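Local coordinates for protein-glutamine deamidase Cif (Burkholderia pseudomallei, PDB 3GQM) that deamidates a glutamine side chain of host NEDD8 to glutamate, which shuts down cullin-RING ubiquitin ligases and inhibits the host cell cycle, at residues 86-89 / 94-97; 42-47 / 52-57. All blocks are in the same frame, centred on the assembly; numbering follows the deposited sequence.

Contact 1: 86-89 / 94-97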
ATOM      1  N   ASN A  86       5.097 -24.302 -21.255  1.00 57.92           N
ATOM      2  CA  ASN A  86       4.220 -23.542 -22.148  1.00 59.19           C
ATOM      3  C   ASN A  86       3.635 -22.256 -21.579  1.00 59.88           C
ATOM      4  O   ASN A  86       3.465 -21.274 -22.306  1.00 60.55           O
ATOM      5  CB  ASN A  86       3.055 -24.410 -22.584  1.00 59.33           C
ATOM      6  CG  ASN A  86       3.230 -24.942 -23.972  1.00 61.31           C
ATOM      7  OD1 ASN A  86       3.526 -24.183 -24.905  1.00 61.20           O
ATOM      8  ND2 ASN A  86       3.054 -26.256 -24.132  1.00 63.28           N
ATOM      9  N   TYR A  87       3.267 -22.290 -20.303  1.00 60.15           N
ATOM     10  CA  TYR A  87       2.712 -21.129 -19.631  1.00 60.69           C
ATOM     11  C   TYR A  87       3.717 -19.967 -19.634  1.00 61.81           C
ATOM     12  O   TYR A  87       3.351 -18.808 -19.860  1.00 62.32           O
ATOM     13  CB  TYR A  87       2.308 -21.490 -18.197  1.00 60.10           C
ATOM     14  CG  TYR A  87       1.684 -20.345 -17.438  1.00 58.99           C
ATOM     15  CD1 TYR A  87       0.299 -20.220 -17.347  1.00 57.98           C
ATOM     16  CD2 TYR A  87       2.490 -19.372 -16.804  1.00 58.06           C
ATOM     17  CE1 TYR A  87      -0.282 -19.152 -16.637  1.00 57.54           C
ATOM     18  CE2 TYR A  87       1.925 -18.310 -16.102  1.00 55.22           C
ATOM     19  CZ  TYR A  87       0.547 -18.208 -16.024  1.00 56.31           C
ATOM     20  OH  TYR A  87      -0.011 -17.160 -15.340  1.00 56.08           O
ATOM     21  N   LYS A  88       4.984 -20.278 -19.403  1.00 62.46           N
ATOM     22  CA  LYS A  88       6.014 -19.262 -19.426  1.00 63.72           C
ATOM     23  C   LYS A  88       6.121 -18.611 -20.821  1.00 64.50           C
ATOM     24  O   LYS A  88       6.236 -17.385 -20.941  1.00 64.66           O
ATOM     25  CB  LYS A  88       7.345 -19.872 -18.977  1.00 63.65           C
ATOM     26  CG  LYS A  88       7.281 -20.458 -17.567  1.00 64.43           C
ATOM     27  CD  LYS A  88       8.642 -20.849 -17.005  1.00 64.35           C
ATOM     28  CE  LYS A  88       8.451 -21.872 -15.906  1.00 65.59           C
ATOM     29  NZ  LYS A  88       9.569 -21.920 -14.933  1.00 67.33           N
ATOM     30  N   GLU A  89       6.058 -19.438 -21.868  1.00 65.25           N
ATOM     31  CA  GLU A  89       6.193 -18.964 -23.238  1.00 65.58           C
ATOM     32  C   GLU A  89       5.173 -17.900 -23.570  1.00 65.49           C
ATOM     33  O   GLU A  89       5.513 -16.888 -24.170  1.00 65.91           O
ATOM     34  CB  GLU A  89       6.061 -20.111 -24.226  1.00 66.02           C
ATOM     35  N   ALA A  94       7.041 -15.937 -16.557  1.00 52.32           N
ATOM     36  CA  ALA A  94       6.836 -15.950 -15.112  1.00 51.08           C
ATOM     37  C   ALA A  94       6.364 -17.305 -14.612  1.00 49.60           C
ATOM     38  O   ALA A  94       5.409 -17.876 -15.139  1.00 49.48           O
ATOM     39  CB  ALA A  94       5.868 -14.851 -14.682  1.00 51.68           C
ATOM     40  N   ASP A  95       7.044 -17.820 -13.594  1.00 47.60           N
ATOM     41  CA  ASP A  95       6.551 -18.985 -12.897  1.00 45.59           C
ATOM     42  C   ASP A  95       5.417 -18.547 -12.007  1.00 43.47           C
ATOM     43  O   ASP A  95       5.639 -17.906 -10.985  1.00 43.64           O
ATOM     44  CB  ASP A  95       7.625 -19.644 -12.040  1.00 45.80           C
ATOM     45  CG  ASP A  95       7.159 -20.972 -11.461  1.00 48.20           C
ATOM     46  OD1 ASP A  95       6.039 -21.048 -10.881  1.00 49.93           O
ATOM     47  OD2 ASP A  95       7.913 -21.952 -11.601  1.00 51.47           O
ATOM     48  N   PRO A  96       4.194 -18.944 -12.361  1.00 41.97           N
ATOM     49  CA  PRO A  96       3.007 -18.585 -11.632  1.00 40.50           C
ATOM     50  C   PRO A  96       2.981 -19.187 -10.217  1.00 39.67           C
ATOM     51  O   PRO A  96       2.162 -18.760  -9.432  1.00 39.38           O
ATOM     52  CB  PRO A  96       1.877 -19.187 -12.502  1.00 40.42           C
ATOM     53  CG  PRO A  96       2.485 -20.318 -13.115  1.00 39.82           C
ATOM     54  CD  PRO A  96       3.895 -19.940 -13.408  1.00 42.16           C
ATOM     55  N   PHE A  97       3.853 -20.145  -9.883  1.00 38.43           N
ATOM     56  CA  PHE A  97       3.885 -20.613  -8.478  1.00 38.24           C
ATOM     57  C   PHE A  97       4.820 -19.845  -7.563  1.00 37.08           C
ATOM     58  O   PHE A  97       4.829 -20.077  -6.359  1.00 37.14           O
ATOM     59  CB  PHE A  97       4.151 -22.122  -8.354  1.00 38.17           C
ATOM     60  CG  PHE A  97       3.085 -22.967  -8.990  1.00 38.37           C
ATOM     61  CD1 PHE A  97       1.887 -23.212  -8.335  1.00 37.85           C
ATOM     62  CD2 PHE A  97       3.282 -23.498 -10.261  1.00 39.53           C
ATOM     63  CE1 PHE A  97       0.886 -23.981  -8.930  1.00 38.43           C
ATOM     64  CE2 PHE A  97       2.296 -24.269 -10.857  1.00 39.93           C
ATOM     65  CZ  PHE A  97       1.088 -24.510 -10.181  1.00 38.16           C
TER
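The loop that leaves helix 84-91 folds back along the helix it has just left, and Pro96 comes to rest on the ring of Tyr87. This is a CH-pi contact. Pro96 CG lies 4.0 Å from the centroid of the Tyr87 ring, 26° off the ring normal, so it sits over the face but displaced toward the rim. Between these two side chains the nearest atoms are Tyr87 CE2 and Pro96 CG, 3.6 Å apart. Pro96 CB and CD also lie against CE2, so one side of the pyrrolidine ring covers that part of the tyrosine. Tyr87 CG is anti to its own backbone N (chi1 -178°), which points the ring at the proline. The carbonyl of Ala94 meets the same ring at its edge, in plane, with Ala94 O 3.6 Å from Tyr87 CE2.

Next to the ring, Lys88 runs out as an extended chain over the loop. Its CG passes Ala94 O at 4.0 Å. Its NZ stands 3.7 Å from Asp95 OD2, a long salt bridge that is probably weak. The other carboxylate oxygen of Asp95 turns to its own loop. Asp95 OD1 accepts from Phe97 N at 2.6 Å, nearly along the C-O axis, and this fixes the chain around Pro96.

Pro96 also touches Leu84, and Ile74 and Val78 of helix 67-80. Phe81 packs edge-to-face with Tyr87. The contact lies at the surface, away from the inferred active-site residues. It is a loop folded back on its preceding helix, with a proline-aromatic CH-pi contact and an Asx turn at Asp95.

Contact 2: 42-47 / 52-57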
ATOM      1  N   GLN A  42       7.840 -10.487   7.582  1.00 34.11           N
ATOM      2  CA  GLN A  42       8.734 -11.661   7.654  1.00 35.83           C
ATOM      3  C   GLN A  42       8.019 -12.931   7.208  1.00 35.88           C
ATOM      4  O   GLN A  42       8.641 -13.839   6.691  1.00 37.56           O
ATOM      5  CB  GLN A  42       9.248 -11.887   9.092  1.00 36.29           C
ATOM      6  CG  GLN A  42      10.006 -10.711   9.697  1.00 38.25           C
ATOM      7  CD  GLN A  42      10.174 -10.783  11.235  1.00 42.85           C
ATOM      8  OE1 GLN A  42      10.521  -9.783  11.869  1.00 43.30           O
ATOM      9  NE2 GLN A  42       9.948 -11.967  11.824  1.00 44.55           N
ATOM     10  N   SER A  43       6.719 -13.007   7.414  1.00 36.84           N
ATOM     11  CA  SER A  43       5.954 -14.237   7.110  1.00 37.98           C
ATOM     12  C   SER A  43       5.708 -14.460   5.603  1.00 38.00           C
ATOM     13  O   SER A  43       5.273 -15.529   5.183  1.00 38.53           O
ATOM     14  CB  SER A  43       4.613 -14.179   7.813  1.00 37.37           C
ATOM     15  OG  SER A  43       3.698 -13.329   7.098  1.00 41.36           O
ATOM     16  N   LEU A  44       6.000 -13.443   4.805  1.00 38.99           N
ATOM     17  CA  LEU A  44       5.609 -13.405   3.394  1.00 39.17           C
ATOM     18  C   LEU A  44       6.592 -14.219   2.566  1.00 39.92           C
ATOM     19  O   LEU A  44       6.453 -14.341   1.341  1.00 39.35           O
ATOM     20  CB  LEU A  44       5.575 -11.955   2.926  1.00 39.52           C
ATOM     21  CG  LEU A  44       4.275 -11.126   2.893  1.00 39.80           C
ATOM     22  CD1 LEU A  44       3.176 -11.545   3.860  1.00 40.08           C
ATOM     23  CD2 LEU A  44       4.630  -9.664   3.036  1.00 38.52           C
ATOM     24  N   SER A  45       7.600 -14.770   3.238  1.00 40.29           N
ATOM     25  CA  SER A  45       8.495 -15.710   2.583  1.00 41.44           C
ATOM     26  C   SER A  45       7.789 -17.056   2.614  1.00 41.05           C
ATOM     27  O   SER A  45       8.158 -17.947   1.867  1.00 42.26           O
ATOM     28  CB  SER A  45       9.864 -15.772   3.286  1.00 41.41           C
ATOM     29  OG  SER A  45       9.675 -16.001   4.669  1.00 43.95           O
ATOM     30  N   GLY A  46       6.774 -17.175   3.475  1.00 40.53           N
ATOM     31  CA  GLY A  46       5.890 -18.340   3.545  1.00 40.91           C
ATOM     32  C   GLY A  46       4.847 -18.369   2.414  1.00 41.62           C
ATOM     33  O   GLY A  46       4.214 -17.341   2.071  1.00 40.17           O
ATOM     34  N   GLU A  47       4.660 -19.555   1.843  1.00 41.11           N
ATOM     35  CA  GLU A  47       3.813 -19.722   0.663  1.00 41.19           C
ATOM     36  C   GLU A  47       2.384 -19.341   0.988  1.00 40.13           C
ATOM     37  O   GLU A  47       1.796 -18.512   0.305  1.00 40.46           O
ATOM     38  CB  GLU A  47       3.884 -21.157   0.133  1.00 41.24           C
ATOM     39  CG  GLU A  47       3.532 -21.268  -1.312  1.00 44.76           C
ATOM     40  CD  GLU A  47       3.390 -22.720  -1.795  1.00 50.58           C
ATOM     41  OE1 GLU A  47       3.935 -23.658  -1.153  1.00 51.72           O
ATOM     42  OE2 GLU A  47       2.720 -22.918  -2.827  1.00 51.28           O
ATOM     43  N   VAL A  52      -2.161 -15.607   0.385  1.00 28.67           N
ATOM     44  CA  VAL A  52      -3.295 -14.990   1.062  1.00 29.08           C
ATOM     45  C   VAL A  52      -3.165 -13.442   1.101  1.00 28.12           C
ATOM     46  O   VAL A  52      -4.133 -12.733   0.889  1.00 28.24           O
ATOM     47  CB  VAL A  52      -3.527 -15.627   2.464  1.00 29.33           C
ATOM     48  CG1 VAL A  52      -4.416 -14.762   3.328  1.00 28.83           C
ATOM     49  CG2 VAL A  52      -4.160 -17.058   2.302  1.00 31.17           C
ATOM     50  N   MET A  53      -1.962 -12.941   1.314  1.00 27.90           N
ATOM     51  CA  MET A  53      -1.704 -11.476   1.369  1.00 28.21           C
ATOM     52  C   MET A  53      -1.882 -10.822  -0.027  1.00 27.62           C
ATOM     53  O   MET A  53      -2.646  -9.866  -0.166  1.00 27.80           O
ATOM     54  CB  MET A  53      -0.295 -11.206   1.924  1.00 26.67           C
ATOM     55  CG  MET A  53      -0.070  -9.816   2.493  1.00 29.93           C
ATOM     56  SD  MET A  53      -1.375  -9.362   3.682  1.00 32.48           S
ATOM     57  CE  MET A  53      -1.777  -7.741   3.047  1.00 31.49           C
ATOM     58  N   TRP A  54      -1.219 -11.380  -1.037  1.00 27.20           N
ATOM     59  CA  TRP A  54      -1.124 -10.767  -2.351  1.00 28.83           C
ATOM     60  C   TRP A  54      -2.019 -11.516  -3.348  1.00 31.32           C
ATOM     61  O   TRP A  54      -1.596 -12.418  -4.055  1.00 34.59           O
ATOM     62  CB  TRP A  54       0.334 -10.713  -2.820  1.00 28.47           C
ATOM     63  CG  TRP A  54       1.331 -10.164  -1.772  1.00 25.17           C
ATOM     64  CD1 TRP A  54       2.532 -10.726  -1.401  1.00 25.77           C
ATOM     65  CD2 TRP A  54       1.191  -8.960  -0.976  1.00 24.16           C
ATOM     66  NE1 TRP A  54       3.145  -9.951  -0.447  1.00 24.62           N
ATOM     67  CE2 TRP A  54       2.354  -8.857  -0.170  1.00 24.78           C
ATOM     68  CE3 TRP A  54       0.205  -7.970  -0.875  1.00 18.48           C
ATOM     69  CZ2 TRP A  54       2.546  -7.806   0.742  1.00 20.16           C
ATOM     70  CZ3 TRP A  54       0.407  -6.912  -0.002  1.00 17.92           C
ATOM     71  CH2 TRP A  54       1.576  -6.830   0.783  1.00 19.30           C
ATOM     72  N   ASN A  55      -3.296 -11.196  -3.343  1.00 31.90           N
ATOM     73  CA  ASN A  55      -4.225 -11.853  -4.231  1.00 32.16           C
ATOM     74  C   ASN A  55      -5.096 -10.695  -4.676  1.00 31.17           C
ATOM     75  O   ASN A  55      -5.249  -9.717  -3.934  1.00 29.45           O
ATOM     76  CB  ASN A  55      -5.020 -12.938  -3.474  1.00 31.96           C
ATOM     77  CG  ASN A  55      -5.957 -13.722  -4.386  1.00 34.30           C
ATOM     78  OD1 ASN A  55      -7.099 -13.333  -4.571  1.00 37.94           O
ATOM     79  ND2 ASN A  55      -5.458 -14.785  -5.003  1.00 34.53           N
ATOM     80  N   ASP A  56      -5.623 -10.764  -5.884  1.00 31.24           N
ATOM     81  CA  ASP A  56      -6.397  -9.629  -6.399  1.00 34.16           C
ATOM     82  C   ASP A  56      -7.910  -9.807  -6.355  1.00 34.08           C
ATOM     83  O   ASP A  56      -8.621  -9.085  -7.045  1.00 35.06           O
ATOM     84  CB  ASP A  56      -5.954  -9.254  -7.812  1.00 34.65           C
ATOM     85  CG  ASP A  56      -6.126 -10.405  -8.796  1.00 38.59           C
ATOM     86  OD1 ASP A  56      -5.650 -10.255  -9.928  1.00 42.92           O
ATOM     87  OD2 ASP A  56      -6.716 -11.461  -8.440  1.00 38.58           O
ATOM     88  N   ARG A  57      -8.415 -10.737  -5.552  1.00 34.71           N
ATOM     89  CA  ARG A  57      -9.881 -10.799  -5.363  1.00 36.52           C
ATOM     90  C   ARG A  57     -10.224  -9.882  -4.209  1.00 35.97           C
ATOM     91  O   ARG A  57      -9.770 -10.113  -3.089  1.00 36.39           O
ATOM     92  CB  ARG A  57     -10.349 -12.230  -5.062  1.00 36.42           C
TER
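Leu44, just before the short helix 47-53, packs on Met53 and Trp54 at that helix's C-terminal end, so the contact closes the chain across the helix. Across the segments the contact is apolar. The two methyls of Leu44 divide the work. CD1 meets Met53 CG at 3.9 Å and also lies near Met53 CB. CD2 approaches the Trp54 ring obliquely, 3.6 Å from CZ2, with the two side chains crossing at about a right angle. Within 52-57, Met53 CG lies 3.5 Å above the indole plane, over the six-membered ring. Met53 CG is anti to the backbone N (chi1 -159°); this sets CG over the ring, and the chain then bends away from the indole.

No hydrogen bond joins the two segments. Within them, Gly46 N donates to Ser43 O, and Ser45 OG donates to Gln42 O. Asn55 OD1 accepts from Arg57 N in an Asx turn.

Ile111 of helix 104-116 touches both Met53 and Trp54. The Trp54 side chain is about 10 Å from those of Cys104 and Gln179, inferred active-site residues. The indole NE1 is buried with no hydrogen-bond partner in the model, and Leu44 CG lies 3.7 Å from Trp54 NE1.

From the N terminus, helix 29-42 leads into contact 2. There 42-47 meets 52-57 and closes a short loop around helix 47-53. The chain then runs through helix 67-80 to helix 84-91, where contact 1 closes a second short loop, bringing 94-97 back to 86-89. The contacts follow in series and neither nest nor cross. Their centres are 19 Å apart; their nearest atoms come within about 5 Å but do not touch. Phe97 O accepts from Arg51, which also pairs with Glu47, so the two regions are linked. Contact 2 is buried beside helix 104-116, whereas contact 1 ties helix 84-91 to its following loop at the surface.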